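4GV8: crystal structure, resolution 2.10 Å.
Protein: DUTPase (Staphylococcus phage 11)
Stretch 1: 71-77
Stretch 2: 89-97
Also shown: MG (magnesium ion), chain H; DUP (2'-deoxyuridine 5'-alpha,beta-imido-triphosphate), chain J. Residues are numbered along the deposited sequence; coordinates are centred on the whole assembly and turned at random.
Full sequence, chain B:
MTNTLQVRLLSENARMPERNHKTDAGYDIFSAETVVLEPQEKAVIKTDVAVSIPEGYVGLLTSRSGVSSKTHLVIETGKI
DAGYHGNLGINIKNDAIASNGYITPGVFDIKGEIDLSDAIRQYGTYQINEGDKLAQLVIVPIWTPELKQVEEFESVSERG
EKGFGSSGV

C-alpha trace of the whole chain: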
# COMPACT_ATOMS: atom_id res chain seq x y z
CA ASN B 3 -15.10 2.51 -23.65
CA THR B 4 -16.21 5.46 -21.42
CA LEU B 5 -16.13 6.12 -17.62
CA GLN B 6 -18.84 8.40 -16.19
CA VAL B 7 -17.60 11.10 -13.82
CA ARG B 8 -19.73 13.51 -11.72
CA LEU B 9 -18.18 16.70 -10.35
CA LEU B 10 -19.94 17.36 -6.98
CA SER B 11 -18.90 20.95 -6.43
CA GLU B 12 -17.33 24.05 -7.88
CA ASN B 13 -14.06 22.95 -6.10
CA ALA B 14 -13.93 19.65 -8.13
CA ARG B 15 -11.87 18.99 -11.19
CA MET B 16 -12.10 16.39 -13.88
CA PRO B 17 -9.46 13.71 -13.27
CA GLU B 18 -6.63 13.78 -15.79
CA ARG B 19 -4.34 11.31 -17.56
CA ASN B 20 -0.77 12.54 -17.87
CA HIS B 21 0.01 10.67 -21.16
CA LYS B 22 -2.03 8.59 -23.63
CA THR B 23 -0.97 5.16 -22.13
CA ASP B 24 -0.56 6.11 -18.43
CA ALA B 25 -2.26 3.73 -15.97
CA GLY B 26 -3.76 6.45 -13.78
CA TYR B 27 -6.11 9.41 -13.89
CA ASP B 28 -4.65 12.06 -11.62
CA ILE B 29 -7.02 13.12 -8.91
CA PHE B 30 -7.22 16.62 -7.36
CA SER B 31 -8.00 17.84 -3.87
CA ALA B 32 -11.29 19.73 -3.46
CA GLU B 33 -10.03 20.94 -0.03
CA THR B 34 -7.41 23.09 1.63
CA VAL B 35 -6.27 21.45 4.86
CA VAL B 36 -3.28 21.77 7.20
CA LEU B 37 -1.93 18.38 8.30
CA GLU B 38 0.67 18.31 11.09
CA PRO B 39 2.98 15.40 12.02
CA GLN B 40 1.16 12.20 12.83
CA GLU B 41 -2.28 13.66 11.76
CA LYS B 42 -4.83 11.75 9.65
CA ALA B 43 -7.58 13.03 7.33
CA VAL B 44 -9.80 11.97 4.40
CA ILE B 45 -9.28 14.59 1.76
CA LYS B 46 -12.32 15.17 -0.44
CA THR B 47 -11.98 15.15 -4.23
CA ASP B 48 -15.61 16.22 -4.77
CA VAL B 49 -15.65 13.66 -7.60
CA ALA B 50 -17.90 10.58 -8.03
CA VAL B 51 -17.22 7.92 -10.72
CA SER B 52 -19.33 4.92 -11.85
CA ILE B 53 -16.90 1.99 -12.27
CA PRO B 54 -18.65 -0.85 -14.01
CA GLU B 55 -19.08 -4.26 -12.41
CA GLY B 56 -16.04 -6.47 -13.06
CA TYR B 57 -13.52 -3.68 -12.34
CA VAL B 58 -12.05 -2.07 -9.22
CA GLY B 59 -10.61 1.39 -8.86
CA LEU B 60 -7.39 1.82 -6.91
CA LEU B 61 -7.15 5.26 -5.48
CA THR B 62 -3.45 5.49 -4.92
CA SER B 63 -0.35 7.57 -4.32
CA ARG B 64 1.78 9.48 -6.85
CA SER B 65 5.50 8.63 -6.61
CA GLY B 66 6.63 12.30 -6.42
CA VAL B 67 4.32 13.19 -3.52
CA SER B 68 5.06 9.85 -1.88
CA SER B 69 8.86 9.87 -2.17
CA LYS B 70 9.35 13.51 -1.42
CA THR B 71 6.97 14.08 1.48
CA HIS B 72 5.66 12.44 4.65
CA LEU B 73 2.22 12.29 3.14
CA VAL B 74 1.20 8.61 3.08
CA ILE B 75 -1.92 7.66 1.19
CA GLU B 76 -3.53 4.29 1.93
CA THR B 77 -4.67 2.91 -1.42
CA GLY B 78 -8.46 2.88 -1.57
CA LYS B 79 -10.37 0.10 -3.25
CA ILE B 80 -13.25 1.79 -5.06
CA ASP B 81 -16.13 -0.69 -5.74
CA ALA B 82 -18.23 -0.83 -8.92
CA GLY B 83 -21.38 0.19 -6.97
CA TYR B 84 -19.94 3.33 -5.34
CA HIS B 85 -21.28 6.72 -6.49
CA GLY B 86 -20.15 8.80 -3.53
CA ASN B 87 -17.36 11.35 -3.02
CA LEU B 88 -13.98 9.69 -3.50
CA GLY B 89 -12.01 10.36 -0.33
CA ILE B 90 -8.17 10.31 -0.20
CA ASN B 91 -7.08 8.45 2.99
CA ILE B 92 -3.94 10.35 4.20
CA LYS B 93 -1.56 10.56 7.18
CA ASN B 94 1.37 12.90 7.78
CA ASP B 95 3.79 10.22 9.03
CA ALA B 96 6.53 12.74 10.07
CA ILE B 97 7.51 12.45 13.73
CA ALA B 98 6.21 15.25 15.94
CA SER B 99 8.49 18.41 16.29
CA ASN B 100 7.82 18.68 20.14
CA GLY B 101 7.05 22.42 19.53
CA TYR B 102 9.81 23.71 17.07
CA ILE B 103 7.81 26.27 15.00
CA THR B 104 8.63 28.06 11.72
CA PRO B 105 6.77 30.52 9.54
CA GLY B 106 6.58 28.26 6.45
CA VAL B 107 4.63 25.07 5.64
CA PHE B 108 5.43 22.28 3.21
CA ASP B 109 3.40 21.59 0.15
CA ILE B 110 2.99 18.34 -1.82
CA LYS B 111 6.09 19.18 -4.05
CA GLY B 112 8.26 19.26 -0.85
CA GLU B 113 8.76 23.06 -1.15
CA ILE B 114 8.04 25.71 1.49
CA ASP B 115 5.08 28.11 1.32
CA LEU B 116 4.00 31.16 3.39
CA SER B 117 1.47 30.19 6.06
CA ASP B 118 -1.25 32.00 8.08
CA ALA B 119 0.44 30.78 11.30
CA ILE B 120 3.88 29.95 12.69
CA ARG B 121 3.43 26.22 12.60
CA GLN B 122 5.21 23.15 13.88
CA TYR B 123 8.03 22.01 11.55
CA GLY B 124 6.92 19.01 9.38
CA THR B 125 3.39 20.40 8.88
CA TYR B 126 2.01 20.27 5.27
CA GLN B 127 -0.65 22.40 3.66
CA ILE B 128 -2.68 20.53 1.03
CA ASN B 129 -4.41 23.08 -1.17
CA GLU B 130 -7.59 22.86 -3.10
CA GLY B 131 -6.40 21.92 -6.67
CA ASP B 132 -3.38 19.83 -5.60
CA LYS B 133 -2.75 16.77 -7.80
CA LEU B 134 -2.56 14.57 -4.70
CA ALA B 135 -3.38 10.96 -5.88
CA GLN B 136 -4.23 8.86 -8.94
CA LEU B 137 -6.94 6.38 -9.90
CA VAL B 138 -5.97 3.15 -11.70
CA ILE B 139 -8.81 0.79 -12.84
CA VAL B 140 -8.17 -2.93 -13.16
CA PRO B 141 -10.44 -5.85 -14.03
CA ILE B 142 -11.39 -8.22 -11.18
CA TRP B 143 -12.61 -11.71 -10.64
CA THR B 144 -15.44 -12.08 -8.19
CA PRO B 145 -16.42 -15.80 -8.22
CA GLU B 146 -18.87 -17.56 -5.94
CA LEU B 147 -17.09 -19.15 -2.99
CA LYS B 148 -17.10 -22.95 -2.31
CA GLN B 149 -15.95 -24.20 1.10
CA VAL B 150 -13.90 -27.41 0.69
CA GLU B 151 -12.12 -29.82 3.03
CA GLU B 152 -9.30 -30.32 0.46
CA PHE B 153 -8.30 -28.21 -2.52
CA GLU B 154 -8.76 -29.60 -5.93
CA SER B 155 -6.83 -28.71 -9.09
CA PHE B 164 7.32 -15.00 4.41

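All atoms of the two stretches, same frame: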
# COMPACT_ATOMS: atom_id res chain seq x y z
N THR B 71 7.63 13.52 0.32
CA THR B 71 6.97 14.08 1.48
C THR B 71 6.66 12.99 2.49
O THR B 71 6.85 11.79 2.25
CB THR B 71 5.66 14.86 1.08
OG1 THR B 71 4.68 13.92 0.72
CG2 THR B 71 5.90 15.89 -0.12
N HIS B 72 6.13 13.40 3.63
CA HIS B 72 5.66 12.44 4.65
C HIS B 72 4.24 12.07 4.50
O HIS B 72 3.68 11.40 5.39
CB HIS B 72 5.88 13.06 6.02
CG HIS B 72 7.33 13.14 6.37
ND1 HIS B 72 8.08 12.03 6.59
CD2 HIS B 72 8.19 14.23 6.47
CE1 HIS B 72 9.32 12.40 6.89
NE2 HIS B 72 9.40 13.76 6.80
N LEU B 73 3.63 12.52 3.40
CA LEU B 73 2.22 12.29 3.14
C LEU B 73 2.02 10.91 2.57
O LEU B 73 2.45 10.63 1.44
CB LEU B 73 1.68 13.34 2.22
CG LEU B 73 1.66 14.79 2.73
CD1 LEU B 73 1.19 15.66 1.57
CD2 LEU B 73 0.79 14.98 3.98
N VAL B 74 1.41 10.03 3.38
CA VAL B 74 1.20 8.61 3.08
C VAL B 74 -0.30 8.46 2.81
O VAL B 74 -1.15 8.72 3.66
CB VAL B 74 1.61 7.66 4.26
CG1 VAL B 74 1.37 6.17 3.93
CG2 VAL B 74 3.07 7.87 4.69
N ILE B 75 -0.61 8.01 1.60
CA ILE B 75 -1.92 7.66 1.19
C ILE B 75 -2.08 6.14 1.22
O ILE B 75 -1.33 5.41 0.54
CB ILE B 75 -2.27 8.22 -0.24
CG1 ILE B 75 -2.20 9.78 -0.22
CG2 ILE B 75 -3.60 7.63 -0.76
CD1 ILE B 75 -2.18 10.44 -1.59
N GLU B 76 -3.11 5.68 1.96
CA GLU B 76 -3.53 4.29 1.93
C GLU B 76 -4.39 4.12 0.70
O GLU B 76 -5.46 4.75 0.55
CB GLU B 76 -4.31 3.92 3.18
CG GLU B 76 -4.82 2.47 3.10
CD GLU B 76 -3.72 1.42 3.31
OE1 GLU B 76 -4.04 0.23 3.33
OE2 GLU B 76 -2.52 1.77 3.45
N THR B 77 -3.93 3.29 -0.20
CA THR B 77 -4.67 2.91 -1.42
C THR B 77 -6.11 2.45 -1.08
O THR B 77 -6.35 1.57 -0.24
CB THR B 77 -3.86 1.86 -2.24
OG1 THR B 77 -2.62 2.46 -2.68
CG2 THR B 77 -4.61 1.32 -3.45
N GLY B 89 -12.88 9.81 -1.35
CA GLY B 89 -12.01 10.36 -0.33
C GLY B 89 -10.58 9.76 -0.37
O GLY B 89 -10.40 8.53 -0.47
N ILE B 90 -9.58 10.66 -0.28
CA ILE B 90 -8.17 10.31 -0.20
C ILE B 90 -7.72 10.16 1.30
O ILE B 90 -7.67 11.13 2.06
CB ILE B 90 -7.30 11.36 -0.91
CG1 ILE B 90 -7.57 11.38 -2.45
CG2 ILE B 90 -5.80 11.09 -0.67
CD1 ILE B 90 -7.03 12.59 -3.22
N ASN B 91 -7.41 8.91 1.66
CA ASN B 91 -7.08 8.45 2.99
C ASN B 91 -5.59 8.68 3.28
O ASN B 91 -4.74 7.90 2.85
CB ASN B 91 -7.42 6.94 3.03
CG ASN B 91 -7.46 6.34 4.43
OD1 ASN B 91 -7.14 6.98 5.44
ND2 ASN B 91 -7.87 5.06 4.49
N ILE B 92 -5.29 9.76 4.03
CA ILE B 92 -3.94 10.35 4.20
C ILE B 92 -3.53 10.45 5.66
O ILE B 92 -4.39 10.50 6.54
CB ILE B 92 -3.84 11.70 3.45
CG1 ILE B 92 -2.44 11.95 2.93
CG2 ILE B 92 -4.38 12.91 4.24
CD1 ILE B 92 -2.44 12.98 1.84
N LYS B 93 -2.22 10.32 5.91
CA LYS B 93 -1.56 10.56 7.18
C LYS B 93 -0.28 11.37 6.89
O LYS B 93 0.43 11.12 5.89
CB LYS B 93 -1.15 9.24 7.85
CG LYS B 93 -0.35 9.46 9.12
CD LYS B 93 -0.16 8.19 9.90
CE LYS B 93 0.59 8.45 11.19
NZ LYS B 93 1.09 7.24 11.91
N ASN B 94 0.03 12.34 7.74
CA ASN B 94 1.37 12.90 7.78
C ASN B 94 2.15 12.02 8.73
O ASN B 94 1.93 12.10 9.96
CB ASN B 94 1.32 14.36 8.23
CG ASN B 94 2.69 15.02 8.25
OD1 ASN B 94 3.68 14.34 8.11
ND2 ASN B 94 2.73 16.36 8.54
N ASP B 95 3.02 11.15 8.19
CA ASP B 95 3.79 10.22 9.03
C ASP B 95 5.17 10.77 9.54
O ASP B 95 6.01 10.01 10.08
CB ASP B 95 3.99 8.84 8.36
CG ASP B 95 4.25 7.79 9.38
OD1 ASP B 95 3.75 7.97 10.52
OD2 ASP B 95 4.94 6.81 9.11
N ALA B 96 5.38 12.08 9.39
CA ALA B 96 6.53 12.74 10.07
C ALA B 96 6.33 12.63 11.58
O ALA B 96 5.19 12.56 12.08
CB ALA B 96 6.73 14.20 9.65
N ILE B 97 7.47 12.52 12.28
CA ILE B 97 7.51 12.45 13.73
C ILE B 97 7.28 13.88 14.26
O ILE B 97 7.72 14.86 13.64
CB ILE B 97 8.85 11.85 14.28
CG1 ILE B 97 8.95 10.36 13.99
CG2 ILE B 97 8.97 12.03 15.79
CD1 ILE B 97 7.75 9.56 14.44
MG MG H . 5.11 5.82 11.35
O4 DUP J . -9.50 5.36 0.17
C4 DUP J . -10.82 5.15 -0.07
C5 DUP J . -11.39 3.90 0.09
C6 DUP J . -12.70 3.71 -0.19
N3 DUP J . -11.60 6.12 -0.56
C2 DUP J . -12.93 5.94 -0.77
O2 DUP J . -13.65 6.99 -1.16
N1 DUP J . -13.49 4.73 -0.58
C1' DUP J . -14.92 4.48 -0.84
C2' DUP J . -15.13 3.71 -2.15
C3' DUP J . -15.45 2.29 -1.70
O3' DUP J . -16.24 1.60 -2.67
O4' DUP J . -15.50 3.65 0.21
C4' DUP J . -16.11 2.45 -0.33
C5' DUP J . -15.94 1.25 0.60
O5' DUP J . -14.56 0.81 0.72
PA DUP J . -14.17 -0.22 1.86
O1A DUP J . -14.97 -1.45 1.56
O2A DUP J . -12.61 -0.21 1.73
N3A DUP J . -14.58 0.43 3.38
PB DUP J . -15.44 -0.44 4.57
O1B DUP J . -15.40 -1.93 4.25
O2B DUP J . -14.85 0.01 5.91
O3B DUP J . -16.96 0.19 4.34
PG DUP J . -18.27 -0.57 3.73
O2G DUP J . -18.92 -1.18 4.94
O1G DUP J . -17.78 -1.59 2.70
O3G DUP J . -19.04 0.51 3.01
O HOH W 1 -7.20 6.82 -0.38
O HOH W 2 -7.85 3.84 1.90
O HOH W 3 6.31 7.88 11.80
O HOH W 4 3.99 6.69 13.41
O HOH W 5 6.80 5.01 13.10

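Four backbone hydrogen bonds hold the two stretches together as an antiparallel pair. V74 and K93 face each other as a hydrogen-bonded pair and exchange two of them: V74 N donates to K93 O at 2.9 Å, almost perfectly straight at 177°, and K93 N returns the favour to V74 O at 3.0 Å. The ladder is extended at one end by D95 N, which donates to H72 O at 2.9 Å, and at the other by E76 N, which donates to N91 O, also at 2.9 Å. Between these rungs lie the non-hydrogen-bonded pairs L73 with N94 and I75 with I92. There L73 CA lies 4.8 Å from N94 CA and I75 CA 4.5 Å from I92 CA, closer than the 5.3 Å between V74 CA and K93 CA, and weak CA-H...O contacts fill in, as from I92 CA to V74 O and from I75 CA to N91 O, each 3.3 Å.

Between E76 and N91 the direct bond is joined by a water bridge. Water 1 accepts from N91 N and donates to E76 O, both at 2.9 Å, and its second proton goes to DUP O4 at 2.8 Å. The nucleotide base thus meets the strand in two ways, because at G89 the backbone binds it directly: G89 N donates to DUP O2 at 2.9 Å, and DUP N3 donates to G89 O at 2.7 Å. Both bonds use backbone atoms alone, so this recognition asks nothing of a side chain, and glycine has none. N91 adds its amide, ND2 donating to water 2 at 2.9 Å.

At the far end, D95 uses its two carboxylate oxygens differently. OD2 binds the magnesium ion at 2.5 Å, while OD1 forms a salt bridge with K93 NZ at 3.1 Å; the lysine, extended with all four chi angles t, reaches the carboxylate of D95, two residues on in the same stretch and just past the end of the strand. N94 stabilises the turn that follows, its OD1 accepting from A96 N at 3.1 Å.

Packing follows the alternation of the strands. L73, I75 and I92 place their side chains on one face, and I92 CD1 lies 3.8 Å from I75 CG1 and 4.2 Å from L73 CB. I75 CD1 also meets I90 CG2 at 3.8 Å. Aliphatic residues suit this buried layer, since they fill space without side-chain polar groups to satisfy, and the beta-branched isoleucines also favour extended backbone. On the other face, V74 is exposed, its CG2 3.9 Å from D95 CB. Finally, A96 CB sits over one face of the H72 ring, 3.6 Å from its centroid, a CH-pi contact for which a small methyl is well matched.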